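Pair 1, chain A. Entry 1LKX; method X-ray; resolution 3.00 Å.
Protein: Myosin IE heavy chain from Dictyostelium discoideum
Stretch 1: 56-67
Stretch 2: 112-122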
# COMPACT_ATOMS: atom_id res chain seq x y z
N ILE A 56 -13.70 -15.26 -13.37
CA ILE A 56 -12.49 -15.47 -14.15
C ILE A 56 -11.27 -15.74 -13.27
O ILE A 56 -10.14 -15.67 -13.73
CB ILE A 56 -12.19 -14.25 -15.02
CG1 ILE A 56 -11.61 -13.13 -14.17
CG2 ILE A 56 -13.46 -13.77 -15.68
CD1 ILE A 56 -11.27 -11.90 -14.95
N TYR A 57 -11.52 -16.06 -12.00
CA TYR A 57 -10.45 -16.33 -11.07
C TYR A 57 -10.58 -17.72 -10.47
O TYR A 57 -10.29 -17.95 -9.30
CB TYR A 57 -10.45 -15.28 -9.97
CG TYR A 57 -10.32 -13.87 -10.48
CD1 TYR A 57 -9.15 -13.43 -11.10
CD2 TYR A 57 -11.37 -12.97 -10.35
CE1 TYR A 57 -9.03 -12.13 -11.56
CE2 TYR A 57 -11.27 -11.66 -10.81
CZ TYR A 57 -10.10 -11.24 -11.42
OH TYR A 57 -9.99 -9.95 -11.87
N LYS A 58 -11.02 -18.65 -11.30
CA LYS A 58 -11.19 -20.04 -10.89
C LYS A 58 -9.90 -20.81 -11.12
O LYS A 58 -9.15 -20.51 -12.06
CB LYS A 58 -12.31 -20.67 -11.71
CG LYS A 58 -13.62 -19.92 -11.65
CD LYS A 58 -14.63 -20.44 -12.68
CE LYS A 58 -14.39 -19.86 -14.08
NZ LYS A 58 -13.13 -20.31 -14.75
N GLU A 59 -9.65 -21.80 -10.27
CA GLU A 59 -8.45 -22.65 -10.37
C GLU A 59 -8.25 -23.15 -11.80
O GLU A 59 -7.12 -23.32 -12.26
CB GLU A 59 -8.57 -23.83 -9.40
CG GLU A 59 -10.02 -24.25 -9.13
CD GLU A 59 -10.89 -24.28 -10.39
OE1 GLU A 59 -10.63 -25.10 -11.29
OE2 GLU A 59 -11.84 -23.47 -10.47
N SER A 60 -9.34 -23.38 -12.51
CA SER A 60 -9.25 -23.84 -13.88
C SER A 60 -8.57 -22.74 -14.69
O SER A 60 -7.77 -23.01 -15.58
CB SER A 60 -10.65 -24.12 -14.43
OG SER A 60 -11.41 -22.92 -14.50
N ASP A 61 -8.90 -21.49 -14.38
CA ASP A 61 -8.30 -20.37 -15.07
C ASP A 61 -6.83 -20.36 -14.68
O ASP A 61 -5.96 -20.07 -15.50
CB ASP A 61 -8.96 -19.05 -14.65
CG ASP A 61 -10.46 -19.04 -14.87
OD1 ASP A 61 -10.91 -19.25 -16.02
OD2 ASP A 61 -11.20 -18.81 -13.89
N ILE A 62 -6.55 -20.69 -13.42
CA ILE A 62 -5.19 -20.72 -12.95
C ILE A 62 -4.44 -21.74 -13.77
O ILE A 62 -3.33 -21.49 -14.23
CB ILE A 62 -5.11 -21.12 -11.48
CG1 ILE A 62 -5.61 -19.96 -10.62
CG2 ILE A 62 -3.70 -21.48 -11.11
CD1 ILE A 62 -5.43 -20.17 -9.14
N LYS A 63 -5.07 -22.89 -13.97
CA LYS A 63 -4.47 -23.96 -14.75
C LYS A 63 -4.32 -23.53 -16.21
O LYS A 63 -3.36 -23.91 -16.88
CB LYS A 63 -5.34 -25.21 -14.67
CG LYS A 63 -5.60 -25.73 -13.26
CD LYS A 63 -6.57 -26.90 -13.25
CE LYS A 63 -7.05 -27.24 -11.84
NZ LYS A 63 -8.22 -28.17 -11.83
N ALA A 64 -5.26 -22.74 -16.69
CA ALA A 64 -5.24 -22.30 -18.08
C ALA A 64 -4.06 -21.40 -18.43
O ALA A 64 -3.46 -21.54 -19.49
CB ALA A 64 -6.53 -21.60 -18.42
N TYR A 65 -3.74 -20.46 -17.54
CA TYR A 65 -2.63 -19.54 -17.80
C TYR A 65 -1.30 -20.07 -17.35
O TYR A 65 -0.25 -19.53 -17.72
CB TYR A 65 -2.88 -18.21 -17.13
CG TYR A 65 -4.02 -17.44 -17.73
CD1 TYR A 65 -5.33 -17.67 -17.33
CD2 TYR A 65 -3.79 -16.49 -18.71
CE1 TYR A 65 -6.38 -16.98 -17.89
CE2 TYR A 65 -4.83 -15.79 -19.29
CZ TYR A 65 -6.13 -16.04 -18.87
OH TYR A 65 -7.17 -15.37 -19.47
N ASN A 66 -1.33 -21.12 -16.54
CA ASN A 66 -0.10 -21.70 -16.04
C ASN A 66 0.74 -22.25 -17.18
O ASN A 66 0.25 -23.01 -18.00
CB ASN A 66 -0.40 -22.82 -15.05
CG ASN A 66 0.83 -23.32 -14.34
OD1 ASN A 66 0.77 -24.27 -13.56
ND2 ASN A 66 1.97 -22.67 -14.59
N GLY A 67 2.00 -21.84 -17.23
CA GLY A 67 2.90 -22.30 -18.27
C GLY A 67 2.79 -21.59 -19.60
O GLY A 67 3.80 -21.32 -20.26
N LYS A 112 -4.00 -9.97 -4.30
CA LYS A 112 -4.51 -11.24 -3.81
C LYS A 112 -4.69 -12.25 -4.94
O LYS A 112 -4.46 -13.45 -4.76
CB LYS A 112 -5.82 -11.03 -3.05
CG LYS A 112 -5.61 -10.32 -1.73
CD LYS A 112 -6.87 -10.26 -0.89
CE LYS A 112 -7.96 -9.44 -1.55
NZ LYS A 112 -9.15 -9.31 -0.66
N LYS A 113 -5.09 -11.77 -6.11
CA LYS A 113 -5.25 -12.66 -7.25
C LYS A 113 -3.87 -13.17 -7.59
O LYS A 113 -3.71 -14.32 -7.99
CB LYS A 113 -5.84 -11.94 -8.46
CG LYS A 113 -7.19 -11.30 -8.22
CD LYS A 113 -8.19 -12.32 -7.69
CE LYS A 113 -9.45 -11.65 -7.17
NZ LYS A 113 -10.33 -12.65 -6.48
N ILE A 114 -2.86 -12.31 -7.45
CA ILE A 114 -1.50 -12.73 -7.75
C ILE A 114 -0.99 -13.79 -6.78
O ILE A 114 -0.32 -14.74 -7.19
CB ILE A 114 -0.54 -11.56 -7.75
CG1 ILE A 114 -0.83 -10.70 -8.98
CG2 ILE A 114 0.90 -12.07 -7.71
CD1 ILE A 114 0.09 -9.55 -9.15
N MET A 115 -1.30 -13.64 -5.50
CA MET A 115 -0.87 -14.66 -4.55
C MET A 115 -1.61 -15.96 -4.82
O MET A 115 -0.99 -17.00 -5.00
CB MET A 115 -1.14 -14.21 -3.13
CG MET A 115 -0.01 -13.41 -2.57
SD MET A 115 -0.27 -13.28 -0.83
CE MET A 115 -1.15 -11.61 -0.69
N GLN A 116 -2.95 -15.89 -4.86
CA GLN A 116 -3.76 -17.07 -5.15
C GLN A 116 -3.10 -17.92 -6.23
O GLN A 116 -2.98 -19.13 -6.08
CB GLN A 116 -5.17 -16.66 -5.60
CG GLN A 116 -5.93 -17.79 -6.29
CD GLN A 116 -7.22 -17.35 -6.96
OE1 GLN A 116 -7.26 -16.36 -7.70
NE2 GLN A 116 -8.29 -18.10 -6.72
N PHE A 117 -2.68 -17.28 -7.32
CA PHE A 117 -2.04 -18.00 -8.42
C PHE A 117 -0.73 -18.65 -8.01
O PHE A 117 -0.57 -19.87 -8.12
CB PHE A 117 -1.77 -17.05 -9.60
CG PHE A 117 -1.08 -17.70 -10.76
CD1 PHE A 117 -1.82 -18.29 -11.79
CD2 PHE A 117 0.31 -17.76 -10.82
CE1 PHE A 117 -1.18 -18.91 -12.86
CE2 PHE A 117 0.96 -18.38 -11.88
CZ PHE A 117 0.21 -18.95 -12.91
N LEU A 118 0.21 -17.82 -7.55
CA LEU A 118 1.51 -18.30 -7.11
C LEU A 118 1.32 -19.43 -6.10
O LEU A 118 1.81 -20.54 -6.27
CB LEU A 118 2.31 -17.16 -6.47
CG LEU A 118 2.73 -15.98 -7.35
CD1 LEU A 118 3.72 -15.12 -6.61
CD2 LEU A 118 3.36 -16.50 -8.62
N THR A 119 0.60 -19.13 -5.03
CA THR A 119 0.33 -20.09 -3.98
C THR A 119 -0.67 -21.12 -4.48
O THR A 119 -1.80 -21.20 -3.99
CB THR A 119 -0.24 -19.38 -2.74
OG1 THR A 119 -0.29 -20.30 -1.65
CG2 THR A 119 -1.63 -18.84 -3.00
N PHE A 120 -0.26 -21.90 -5.47
CA PHE A 120 -1.11 -22.93 -6.07
C PHE A 120 -0.32 -23.64 -7.15
O PHE A 120 -0.12 -24.86 -7.09
CB PHE A 120 -2.36 -22.32 -6.69
CG PHE A 120 -3.29 -23.35 -7.30
CD1 PHE A 120 -4.34 -23.89 -6.56
CD2 PHE A 120 -3.10 -23.79 -8.60
CE1 PHE A 120 -5.19 -24.85 -7.13
CE2 PHE A 120 -3.94 -24.75 -9.17
CZ PHE A 120 -4.99 -25.27 -8.42
N VAL A 121 0.11 -22.92 -8.17
CA VAL A 121 0.91 -23.57 -9.20
C VAL A 121 2.20 -23.92 -8.48
O VAL A 121 2.89 -24.87 -8.84
CB VAL A 121 1.22 -22.63 -10.39
CG1 VAL A 121 -0.04 -21.92 -10.82
CG2 VAL A 121 2.31 -21.64 -10.02
N SER A 122 2.49 -23.14 -7.44
CA SER A 122 3.69 -23.30 -6.62
C SER A 122 3.67 -24.60 -5.82
O SER A 122 4.67 -25.28 -5.71
CB SER A 122 3.83 -22.14 -5.66
OG SER A 122 5.07 -22.22 -5.01

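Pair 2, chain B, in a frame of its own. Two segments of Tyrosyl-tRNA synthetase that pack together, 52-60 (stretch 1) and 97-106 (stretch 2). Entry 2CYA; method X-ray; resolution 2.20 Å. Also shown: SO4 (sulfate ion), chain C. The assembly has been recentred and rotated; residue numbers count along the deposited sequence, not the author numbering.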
# COMPACT_ATOMS: atom_id res chain seq x y z
N TRP B 52 -13.96 -18.04 18.13
CA TRP B 52 -13.89 -16.59 18.30
C TRP B 52 -14.32 -16.17 19.69
O TRP B 52 -13.96 -15.08 20.15
CB TRP B 52 -14.79 -15.90 17.26
CG TRP B 52 -14.30 -16.05 15.84
CD1 TRP B 52 -13.22 -16.78 15.41
CD2 TRP B 52 -14.90 -15.49 14.66
NE1 TRP B 52 -13.13 -16.73 14.03
CE2 TRP B 52 -14.15 -15.95 13.55
CE3 TRP B 52 -16.01 -14.66 14.44
CZ2 TRP B 52 -14.47 -15.59 12.23
CZ3 TRP B 52 -16.33 -14.31 13.12
CH2 TRP B 52 -15.56 -14.78 12.04
N LEU B 53 -15.07 -17.04 20.38
CA LEU B 53 -15.54 -16.71 21.73
C LEU B 53 -14.33 -16.49 22.65
O LEU B 53 -14.37 -15.64 23.54
CB LEU B 53 -16.45 -17.82 22.28
CG LEU B 53 -17.88 -17.98 21.70
CD1 LEU B 53 -18.57 -19.18 22.33
CD2 LEU B 53 -18.71 -16.71 21.97
N VAL B 54 -13.25 -17.23 22.41
CA VAL B 54 -12.05 -17.08 23.22
C VAL B 54 -11.54 -15.64 23.20
O VAL B 54 -11.24 -15.07 24.25
CB VAL B 54 -10.89 -17.99 22.73
CG1 VAL B 54 -9.66 -17.75 23.60
CG2 VAL B 54 -11.30 -19.46 22.79
N TRP B 55 -11.44 -15.02 22.02
CA TRP B 55 -10.96 -13.64 22.03
C TRP B 55 -12.06 -12.67 22.48
O TRP B 55 -11.77 -11.61 23.03
CB TRP B 55 -10.35 -13.23 20.69
CG TRP B 55 -11.24 -13.25 19.47
CD1 TRP B 55 -11.22 -14.16 18.45
CD2 TRP B 55 -12.19 -12.24 19.09
NE1 TRP B 55 -12.09 -13.77 17.45
CE2 TRP B 55 -12.70 -12.59 17.82
CE3 TRP B 55 -12.65 -11.06 19.71
CZ2 TRP B 55 -13.64 -11.82 17.15
CZ3 TRP B 55 -13.59 -10.28 19.04
CH2 TRP B 55 -14.08 -10.67 17.76
N MET B 56 -13.33 -13.04 22.31
CA MET B 56 -14.41 -12.16 22.76
C MET B 56 -14.37 -12.08 24.30
O MET B 56 -14.54 -11.01 24.87
CB MET B 56 -15.77 -12.67 22.27
CG MET B 56 -15.97 -12.54 20.76
SD MET B 56 -17.51 -13.32 20.20
CE MET B 56 -17.48 -12.97 18.40
N TYR B 57 -14.14 -13.21 24.96
CA TYR B 57 -14.07 -13.23 26.42
C TYR B 57 -12.87 -12.41 26.89
O TYR B 57 -12.91 -11.77 27.95
CB TYR B 57 -13.95 -14.67 26.94
CG TYR B 57 -15.17 -15.53 26.69
CD1 TYR B 57 -16.47 -14.97 26.70
CD2 TYR B 57 -15.06 -16.90 26.49
CE1 TYR B 57 -17.59 -15.76 26.54
CE2 TYR B 57 -16.18 -17.71 26.32
CZ TYR B 57 -17.45 -17.13 26.35
OH TYR B 57 -18.56 -17.94 26.21
N LYS B 58 -11.80 -12.44 26.10
CA LYS B 58 -10.60 -11.70 26.45
C LYS B 58 -10.89 -10.20 26.31
O LYS B 58 -10.41 -9.39 27.10
CB LYS B 58 -9.43 -12.13 25.56
CG LYS B 58 -8.06 -11.62 25.99
CD LYS B 58 -7.81 -11.73 27.51
CE LYS B 58 -7.94 -13.15 28.04
NZ LYS B 58 -7.71 -13.17 29.52
N VAL B 59 -11.70 -9.83 25.32
CA VAL B 59 -12.07 -8.42 25.15
C VAL B 59 -12.77 -8.02 26.45
O VAL B 59 -12.49 -6.98 27.03
CB VAL B 59 -13.02 -8.21 23.96
CG1 VAL B 59 -13.49 -6.76 23.92
CG2 VAL B 59 -12.29 -8.56 22.65
N LYS B 60 -13.68 -8.88 26.90
CA LYS B 60 -14.40 -8.61 28.15
C LYS B 60 -13.40 -8.40 29.30
O LYS B 60 -13.56 -7.46 30.06
CB LYS B 60 -15.33 -9.77 28.51
CG LYS B 60 -16.04 -9.56 29.85
CD LYS B 60 -17.20 -10.55 30.06
CE LYS B 60 -17.83 -10.37 31.45
NZ LYS B 60 -19.22 -10.93 31.54
N ILE B 97 -23.12 -9.43 12.71
CA ILE B 97 -23.43 -10.63 13.47
C ILE B 97 -22.45 -10.77 14.64
O ILE B 97 -22.84 -11.09 15.76
CB ILE B 97 -23.39 -11.87 12.56
CG1 ILE B 97 -24.55 -11.77 11.56
CG2 ILE B 97 -23.54 -13.15 13.39
CD1 ILE B 97 -24.59 -12.90 10.54
N VAL B 98 -21.17 -10.52 14.39
CA VAL B 98 -20.17 -10.59 15.45
C VAL B 98 -20.55 -9.64 16.59
O VAL B 98 -20.43 -10.02 17.76
CB VAL B 98 -18.75 -10.27 14.88
CG1 VAL B 98 -17.76 -9.93 16.01
CG2 VAL B 98 -18.25 -11.49 14.06
N ARG B 99 -21.01 -8.43 16.29
CA ARG B 99 -21.38 -7.51 17.37
C ARG B 99 -22.49 -8.09 18.22
O ARG B 99 -22.48 -7.96 19.45
CB ARG B 99 -21.83 -6.15 16.84
CG ARG B 99 -20.71 -5.24 16.42
CD ARG B 99 -21.21 -3.87 16.00
NE ARG B 99 -20.77 -3.58 14.64
CZ ARG B 99 -21.58 -3.38 13.60
NH1 ARG B 99 -22.90 -3.43 13.75
NH2 ARG B 99 -21.06 -3.18 12.39
N ARG B 100 -23.47 -8.71 17.57
CA ARG B 100 -24.60 -9.29 18.27
C ARG B 100 -24.16 -10.48 19.10
O ARG B 100 -24.64 -10.68 20.21
CB ARG B 100 -25.69 -9.72 17.28
CG ARG B 100 -26.92 -10.36 17.91
CD ARG B 100 -27.55 -9.47 18.96
NE ARG B 100 -27.87 -8.15 18.42
CZ ARG B 100 -28.80 -7.93 17.51
NH1 ARG B 100 -29.52 -8.94 17.04
NH2 ARG B 100 -29.01 -6.70 17.05
N VAL B 101 -23.25 -11.27 18.54
CA VAL B 101 -22.74 -12.43 19.24
C VAL B 101 -21.98 -11.99 20.49
O VAL B 101 -22.14 -12.58 21.56
CB VAL B 101 -21.79 -13.25 18.35
CG1 VAL B 101 -21.03 -14.27 19.21
CG2 VAL B 101 -22.58 -13.96 17.23
N MET B 102 -21.15 -10.96 20.35
CA MET B 102 -20.37 -10.49 21.48
C MET B 102 -21.25 -10.03 22.64
O MET B 102 -20.98 -10.33 23.79
CB MET B 102 -19.42 -9.35 21.07
CG MET B 102 -18.24 -9.84 20.24
SD MET B 102 -17.21 -8.50 19.64
CE MET B 102 -16.32 -7.99 21.18
N GLU B 103 -22.31 -9.30 22.31
CA GLU B 103 -23.25 -8.80 23.31
C GLU B 103 -23.93 -9.98 24.00
O GLU B 103 -23.91 -10.09 25.23
CB GLU B 103 -24.29 -7.91 22.63
CG GLU B 103 -25.53 -7.62 23.47
CD GLU B 103 -26.44 -6.57 22.84
OE1 GLU B 103 -26.41 -5.41 23.30
OE2 GLU B 103 -27.18 -6.89 21.88
N ALA B 104 -24.52 -10.86 23.19
CA ALA B 104 -25.21 -12.03 23.71
C ALA B 104 -24.26 -12.95 24.47
O ALA B 104 -24.69 -13.74 25.29
CB ALA B 104 -25.85 -12.79 22.56
N ALA B 105 -22.96 -12.84 24.21
CA ALA B 105 -22.00 -13.70 24.91
C ALA B 105 -21.62 -13.08 26.25
O ALA B 105 -20.93 -13.70 27.05
CB ALA B 105 -20.74 -13.91 24.05
N GLY B 106 -22.07 -11.86 26.50
CA GLY B 106 -21.76 -11.26 27.78
C GLY B 106 -20.71 -10.18 27.73
O GLY B 106 -20.33 -9.65 28.78
S SO4 C . -11.21 -18.05 11.03
O1 SO4 C . -10.41 -18.78 12.12
O2 SO4 C . -10.77 -16.58 11.05
O3 SO4 C . -10.80 -18.58 9.78
O4 SO4 C . -12.55 -18.03 11.50
O HOH W 1 -20.93 -16.92 26.49

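The sharpest difference lies where F120(A) of pair 1 falls on A105(B) of pair 2. Pair 1 puts a large ring there, and its CD2 comes within 3.5 Å of I62(A) CG2; pair 2 puts a single methyl there and builds the bulk on the facing helix instead. L53(B) CD2 reaches to 4.0 Å from A105(B) CB, and the ring of Y57(B) turns its edge to A105(B) O, with CE1 4.0 Å from that oxygen. The matched positions in pair 1, E59(A) and K63(A), bring only aliphatic carbon to the phenyl ring: E59(A) CB lies 4.0 Å from F120(A) CZ, and K63(A) CE approaches the ring edge at 4.5 Å from the same CZ.

The backbone frame is common. Fourteen central residues superpose at 0.5 Å, and in each pair two helices cross with axes 10.4 Å apart at closest approach, at -72° in pair 1 and -63° in pair 2. That spacing leaves room for side chains between the helices, and the central one comes from I62(A) or its match M56(B), both pointing toward the partner helix. I62(A) sits as a knob among Q116(A), F117(A), F120(A) and V121(A), its CG2 3.8 Å from F117(A) CD1 and 3.7 Å from V121(A) CG1. M56(B), unbranched, extends instead: its SD lies 3.6 Å from M102(B) CG and 3.8 Å from V101(B) CG1, while its CE reaches V98(B) CG1 at 3.9 Å.

F117(A) and M102(B) match within 0.1 Å at CA, and both start sideways before their ends come nearer. Q116(A) matches V101(B), but adds a polar task to its packing: its NE2 donates to Y57(A) O at 3.3 Å, while its CG lies 3.7 Å from I62(A) CD1. At K113(A), matched by V98(B), the lysine lays CD over one face of the Y57(A) ring, 3.7 Å from CD1, with its amino group in an off-centre cation-pi contact. V98(B) CG2 lies 3.5 Å from W52(B) CZ3, at the ring edge; K58(A), which matches W52(B), points away from the other stretch and forms a salt bridge with D61(A) through its NZ.

At the far end, N66(A) matches K60(B), and V121(A) matches G106(B). N66(A) OD1 merely packs at 3.6 Å from V121(A) CB, whereas K60(B) NZ donates to G106(B) O at 3.2 Å. G106(B) closes its helix in a Schellman motif, with a positive phi that itself calls for glycine. The rule is a similar crossing, with the same 10.4 Å closest approach, around one central apolar side chain, with bulk and polarity negotiable around it.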